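Local coordinates for protein cystalysin (PDB 1C7N) that works as a pyridoxal-5'-phosphate-dependent enzyme of the class I and II aminotransferase family, assembled from two copies of the chain, at residues T60-Y71 against M271-E282. Sequence-based numbering, arbitrary orientation.
With PLP (pyridoxal-5'-phosphate), chain J.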
loop_
_atom_site.group_PDB
_atom_site.type_symbol
_atom_site.label_atom_id
_atom_site.label_comp_id
_atom_site.label_asym_id
_atom_site.label_seq_id
_atom_site.Cartn_x
_atom_site.Cartn_y
_atom_site.Cartn_z
ATOM N N THR A 60 2.534 -20.218 0.304
ATOM C CA THR A 60 1.948 -19.298 -0.664
ATOM C C THR A 60 2.755 -18.797 -1.865
ATOM O O THR A 60 3.961 -19.004 -1.973
ATOM C CB THR A 60 1.406 -18.055 0.079
ATOM O OG1 THR A 60 0.425 -17.392 -0.725
ATOM C CG2 THR A 60 2.545 -17.084 0.377
ATOM N N VAL A 61 2.030 -18.134 -2.761
ATOM C CA VAL A 61 2.566 -17.518 -3.970
ATOM C C VAL A 61 2.308 -16.031 -3.721
ATOM O O VAL A 61 1.184 -15.633 -3.417
ATOM C CB VAL A 61 1.794 -17.982 -5.230
ATOM C CG1 VAL A 61 2.272 -17.213 -6.448
ATOM C CG2 VAL A 61 1.995 -19.484 -5.450
ATOM N N LEU A 62 3.340 -15.206 -3.835
ATOM C CA LEU A 62 3.182 -13.784 -3.551
ATOM C C LEU A 62 2.577 -12.952 -4.689
ATOM O O LEU A 62 3.064 -11.863 -4.996
ATOM C CB LEU A 62 4.537 -13.208 -3.128
ATOM C CG LEU A 62 5.241 -13.948 -1.979
ATOM C CD1 LEU A 62 6.656 -13.428 -1.828
ATOM C CD2 LEU A 62 4.459 -13.780 -0.672
ATOM N N GLY A 63 1.503 -13.454 -5.292
ATOM C CA GLY A 63 0.863 -12.749 -6.395
ATOM C C GLY A 63 -0.222 -11.765 -5.991
ATOM O O GLY A 63 -0.265 -11.312 -4.846
ATOM N N TYR A 64 -1.088 -11.414 -6.939
ATOM C CA TYR A 64 -2.180 -10.487 -6.673
ATOM C C TYR A 64 -3.108 -11.135 -5.657
ATOM O O TYR A 64 -3.761 -12.146 -5.934
ATOM C CB TYR A 64 -2.908 -10.148 -7.972
ATOM C CG TYR A 64 -2.131 -9.168 -8.824
ATOM C CD1 TYR A 64 -2.003 -7.834 -8.437
ATOM C CD2 TYR A 64 -1.493 -9.580 -9.996
ATOM C CE1 TYR A 64 -1.257 -6.931 -9.195
ATOM C CE2 TYR A 64 -0.747 -8.688 -10.758
ATOM C CZ TYR A 64 -0.632 -7.369 -10.353
ATOM O OH TYR A 64 0.113 -6.494 -11.111
ATOM N N THR A 65 -3.156 -10.529 -4.475
ATOM C CA THR A 65 -3.921 -11.071 -3.366
ATOM C C THR A 65 -5.003 -10.173 -2.786
ATOM O O THR A 65 -4.869 -8.948 -2.742
ATOM C CB THR A 65 -2.952 -11.464 -2.233
ATOM O OG1 THR A 65 -1.914 -12.299 -2.773
ATOM C CG2 THR A 65 -3.690 -12.205 -1.117
ATOM N N GLY A 66 -6.080 -10.811 -2.337
ATOM C CA GLY A 66 -7.191 -10.106 -1.732
ATOM C C GLY A 66 -7.572 -10.836 -0.457
ATOM O O GLY A 66 -7.019 -11.903 -0.180
ATOM N N PRO A 67 -8.512 -10.297 0.335
ATOM C CA PRO A 67 -8.954 -10.916 1.589
ATOM C C PRO A 67 -9.822 -12.148 1.353
ATOM O O PRO A 67 -10.697 -12.131 0.497
ATOM C CB PRO A 67 -9.771 -9.811 2.272
ATOM C CG PRO A 67 -9.550 -8.566 1.422
ATOM C CD PRO A 67 -9.298 -9.088 0.047
ATOM N N THR A 68 -9.583 -13.208 2.117
ATOM C CA THR A 68 -10.384 -14.425 2.005
ATOM C C THR A 68 -11.611 -14.237 2.894
ATOM O O THR A 68 -11.637 -13.347 3.748
ATOM C CB THR A 68 -9.636 -15.649 2.534
ATOM O OG1 THR A 68 -9.273 -15.416 3.905
ATOM C CG2 THR A 68 -8.391 -15.925 1.704
ATOM N N GLU A 69 -12.625 -15.074 2.709
ATOM C CA GLU A 69 -13.812 -14.969 3.540
ATOM C C GLU A 69 -13.391 -15.268 4.973
ATOM O O GLU A 69 -13.907 -14.678 5.923
ATOM C CB GLU A 69 -14.886 -15.958 3.079
ATOM C CG GLU A 69 -15.456 -15.622 1.711
ATOM C CD GLU A 69 -15.910 -14.172 1.616
ATOM O OE1 GLU A 69 -16.852 -13.787 2.350
ATOM O OE2 GLU A 69 -15.318 -13.418 0.809
ATOM N N GLU A 70 -12.436 -16.180 5.123
ATOM C CA GLU A 70 -11.939 -16.530 6.449
ATOM C C GLU A 70 -11.302 -15.298 7.094
ATOM O O GLU A 70 -11.441 -15.077 8.299
ATOM C CB GLU A 70 -10.916 -17.663 6.350
ATOM C CG GLU A 70 -10.262 -18.049 7.679
ATOM C CD GLU A 70 -11.250 -18.584 8.713
ATOM O OE1 GLU A 70 -10.792 -18.982 9.809
ATOM O OE2 GLU A 70 -12.472 -18.609 8.442
ATOM N N TYR A 71 -10.612 -14.495 6.287
ATOM C CA TYR A 71 -9.973 -13.283 6.788
ATOM C C TYR A 71 -11.037 -12.348 7.339
ATOM O O TYR A 71 -10.914 -11.824 8.447
ATOM C CB TYR A 71 -9.215 -12.564 5.668
ATOM C CG TYR A 71 -8.743 -11.178 6.062
ATOM C CD1 TYR A 71 -7.538 -10.994 6.734
ATOM C CD2 TYR A 71 -9.520 -10.052 5.785
ATOM C CE1 TYR A 71 -7.116 -9.721 7.124
ATOM C CE2 TYR A 71 -9.108 -8.775 6.172
ATOM C CZ TYR A 71 -7.907 -8.618 6.838
ATOM O OH TYR A 71 -7.502 -7.360 7.219
ATOM N N MET A 271 -6.760 -0.908 -4.460
ATOM C CA MET A 271 -6.928 -2.008 -3.517
ATOM C C MET A 271 -5.576 -2.587 -3.091
ATOM O O MET A 271 -4.678 -2.740 -3.916
ATOM C CB MET A 271 -7.768 -3.103 -4.179
ATOM C CG MET A 271 -8.047 -4.323 -3.320
ATOM S SD MET A 271 -8.678 -5.700 -4.326
ATOM C CE MET A 271 -7.677 -7.056 -3.711
ATOM N N PRO A 272 -5.412 -2.909 -1.794
ATOM C CA PRO A 272 -4.150 -3.478 -1.301
ATOM C C PRO A 272 -4.017 -4.925 -1.777
ATOM O O PRO A 272 -4.916 -5.739 -1.551
ATOM C CB PRO A 272 -4.299 -3.411 0.222
ATOM C CG PRO A 272 -5.348 -2.353 0.444
ATOM C CD PRO A 272 -6.316 -2.598 -0.673
ATOM N N PHE A 273 -2.906 -5.248 -2.431
ATOM C CA PHE A 273 -2.681 -6.608 -2.920
ATOM C C PHE A 273 -1.612 -7.312 -2.084
ATOM O O PHE A 273 -1.150 -8.395 -2.443
ATOM C CB PHE A 273 -2.222 -6.581 -4.386
ATOM C CG PHE A 273 -3.190 -5.913 -5.322
ATOM C CD1 PHE A 273 -2.766 -4.880 -6.154
ATOM C CD2 PHE A 273 -4.520 -6.315 -5.379
ATOM C CE1 PHE A 273 -3.648 -4.257 -7.025
ATOM C CE2 PHE A 273 -5.414 -5.699 -6.249
ATOM C CZ PHE A 273 -4.976 -4.666 -7.075
ATOM N N THR A 274 -1.231 -6.697 -0.969
ATOM C CA THR A 274 -0.196 -7.233 -0.090
ATOM C C THR A 274 -0.601 -8.484 0.679
ATOM O O THR A 274 -1.186 -8.400 1.762
ATOM C CB THR A 274 0.261 -6.171 0.917
ATOM O OG1 THR A 274 0.976 -6.803 1.984
ATOM C CG2 THR A 274 -0.931 -5.417 1.471
ATOM N N THR A 275 -0.252 -9.638 0.117
ATOM C CA THR A 275 -0.568 -10.942 0.692
ATOM C C THR A 275 -0.172 -11.144 2.151
ATOM O O THR A 275 -0.933 -11.725 2.931
ATOM C CB THR A 275 0.080 -12.069 -0.126
ATOM O OG1 THR A 275 -0.218 -13.332 0.480
ATOM C CG2 THR A 275 1.580 -11.883 -0.180
ATOM N N LEU A 276 1.019 -10.683 2.523
ATOM C CA LEU A 276 1.475 -10.844 3.898
ATOM C C LEU A 276 0.699 -9.947 4.853
ATOM O O LEU A 276 0.546 -10.273 6.030
ATOM C CB LEU A 276 2.973 -10.558 3.998
ATOM C CG LEU A 276 3.816 -11.525 3.160
ATOM C CD1 LEU A 276 5.285 -11.143 3.241
ATOM C CD2 LEU A 276 3.592 -12.950 3.653
ATOM N N GLY A 277 0.209 -8.821 4.340
ATOM C CA GLY A 277 -0.562 -7.912 5.165
ATOM C C GLY A 277 -1.848 -8.584 5.615
ATOM O O GLY A 277 -2.228 -8.513 6.783
ATOM N N TYR A 278 -2.527 -9.244 4.688
ATOM C CA TYR A 278 -3.758 -9.934 5.038
ATOM C C TYR A 278 -3.496 -11.044 6.049
ATOM O O TYR A 278 -4.193 -11.142 7.054
ATOM C CB TYR A 278 -4.432 -10.520 3.791
ATOM C CG TYR A 278 -4.986 -9.468 2.861
ATOM C CD1 TYR A 278 -4.338 -9.152 1.669
ATOM C CD2 TYR A 278 -6.141 -8.760 3.187
ATOM C CE1 TYR A 278 -4.827 -8.158 0.822
ATOM C CE2 TYR A 278 -6.636 -7.759 2.348
ATOM C CZ TYR A 278 -5.975 -7.466 1.169
ATOM O OH TYR A 278 -6.463 -6.491 0.330
ATOM N N LYS A 279 -2.480 -11.866 5.792
ATOM C CA LYS A 279 -2.152 -12.983 6.682
ATOM C C LYS A 279 -1.677 -12.547 8.066
ATOM O O LYS A 279 -1.991 -13.193 9.068
ATOM C CB LYS A 279 -1.088 -13.878 6.044
ATOM C CG LYS A 279 -0.844 -15.177 6.802
ATOM C CD LYS A 279 -2.077 -16.070 6.776
ATOM C CE LYS A 279 -1.826 -17.381 7.494
ATOM N NZ LYS A 279 -3.050 -18.228 7.537
ATOM N N ALA A 280 -0.912 -11.459 8.114
ATOM C CA ALA A 280 -0.403 -10.936 9.377
ATOM C C ALA A 280 -1.553 -10.577 10.315
ATOM O O ALA A 280 -1.520 -10.897 11.501
ATOM C CB ALA A 280 0.470 -9.703 9.122
ATOM N N CYS A 281 -2.570 -9.909 9.781
ATOM C CA CYS A 281 -3.723 -9.514 10.587
ATOM C C CYS A 281 -4.470 -10.744 11.099
ATOM O O CYS A 281 -4.879 -10.792 12.261
ATOM C CB CYS A 281 -4.671 -8.643 9.763
ATOM S SG CYS A 281 -6.147 -8.122 10.664
ATOM N N GLU A 282 -4.645 -11.734 10.228
ATOM C CA GLU A 282 -5.335 -12.957 10.614
ATOM C C GLU A 282 -4.572 -13.707 11.706
ATOM O O GLU A 282 -5.159 -14.135 12.708
ATOM C CB GLU A 282 -5.531 -13.868 9.396
ATOM C CG GLU A 282 -6.161 -15.211 9.751
ATOM C CD GLU A 282 -6.495 -16.047 8.530
ATOM O OE1 GLU A 282 -6.576 -17.285 8.665
ATOM O OE2 GLU A 282 -6.692 -15.465 7.442
HETATM N N1 PLP J . 1.697 -2.050 -15.804
HETATM C C2 PLP J . 1.508 -3.060 -16.762
HETATM C C2A PLP J . 1.630 -2.601 -18.198
HETATM C C3 PLP J . 1.317 -4.423 -16.252
HETATM O O3 PLP J . 1.073 -5.327 -17.225
HETATM C C4 PLP J . 1.362 -4.662 -14.861
HETATM C C4A PLP J . 1.178 -6.021 -14.354
HETATM C C5 PLP J . 1.599 -3.498 -13.950
HETATM C C6 PLP J . 1.743 -2.228 -14.452
HETATM C C5A PLP J . 1.840 -3.783 -12.462
HETATM O O4P PLP J . 1.047 -3.008 -11.619
HETATM P P PLP J . 1.221 -3.171 -10.028
HETATM O O1P PLP J . 0.322 -2.087 -9.536
HETATM O O2P PLP J . 2.697 -2.941 -9.713
HETATM O O3P PLP J . 0.855 -4.538 -9.680
HETATM O O HOH W 1 -7.381 -16.951 4.986
#
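Tyr278 meets Thr65, Gly66, Pro67 and Tyr71 with a single ring, a worked example of how one aromatic side chain can bind a loop to a helix. Its CB leaves helix 275-287 with CG anti to the carbonyl carbon (chi1 -69°), which lays the ring beneath the Gly66-Pro67 peptide: Gly66 C lies 4.0 Å above the Tyr278 ring plane, over its centre. On one side of the ring CD1 comes loosely near Thr65 CG2, while Tyr278 CE1 lies 3.7 Å from Thr65 O, which approaches obliquely. From the other side of the ring CD2 points into the face of the Tyr71 ring, a T-shaped pair with planes at 85°. At the tip, Tyr278 OH donates a short 2.5 Å bond to Pro272 O, which fixes the ring's far end to the loop before its own helix. Tyr71 OH is in turn hydrogen-bonded to Asn249 OD1.

The same carbonyl, Thr65 O, receives a CA-H...O contact from Phe273 CA at 3.2 Å. Phe273 offers its ring face to the edge of Tyr64, a second T-shaped pair with centroids 5.3 Å apart. Beyond it, Tyr64 OH donates to O3P of pyridoxal-5'-phosphate at 2.5 Å; the same cofactor is also hydrogen-bonded to Asn175 ND2, Val98 N and Val99 N, all of the second subunit. A tyrosine lent across the dimer interface to the partner's cofactor phosphate recurs in many fold-type I pyridoxal-phosphate enzymes, aspartate aminotransferase among them.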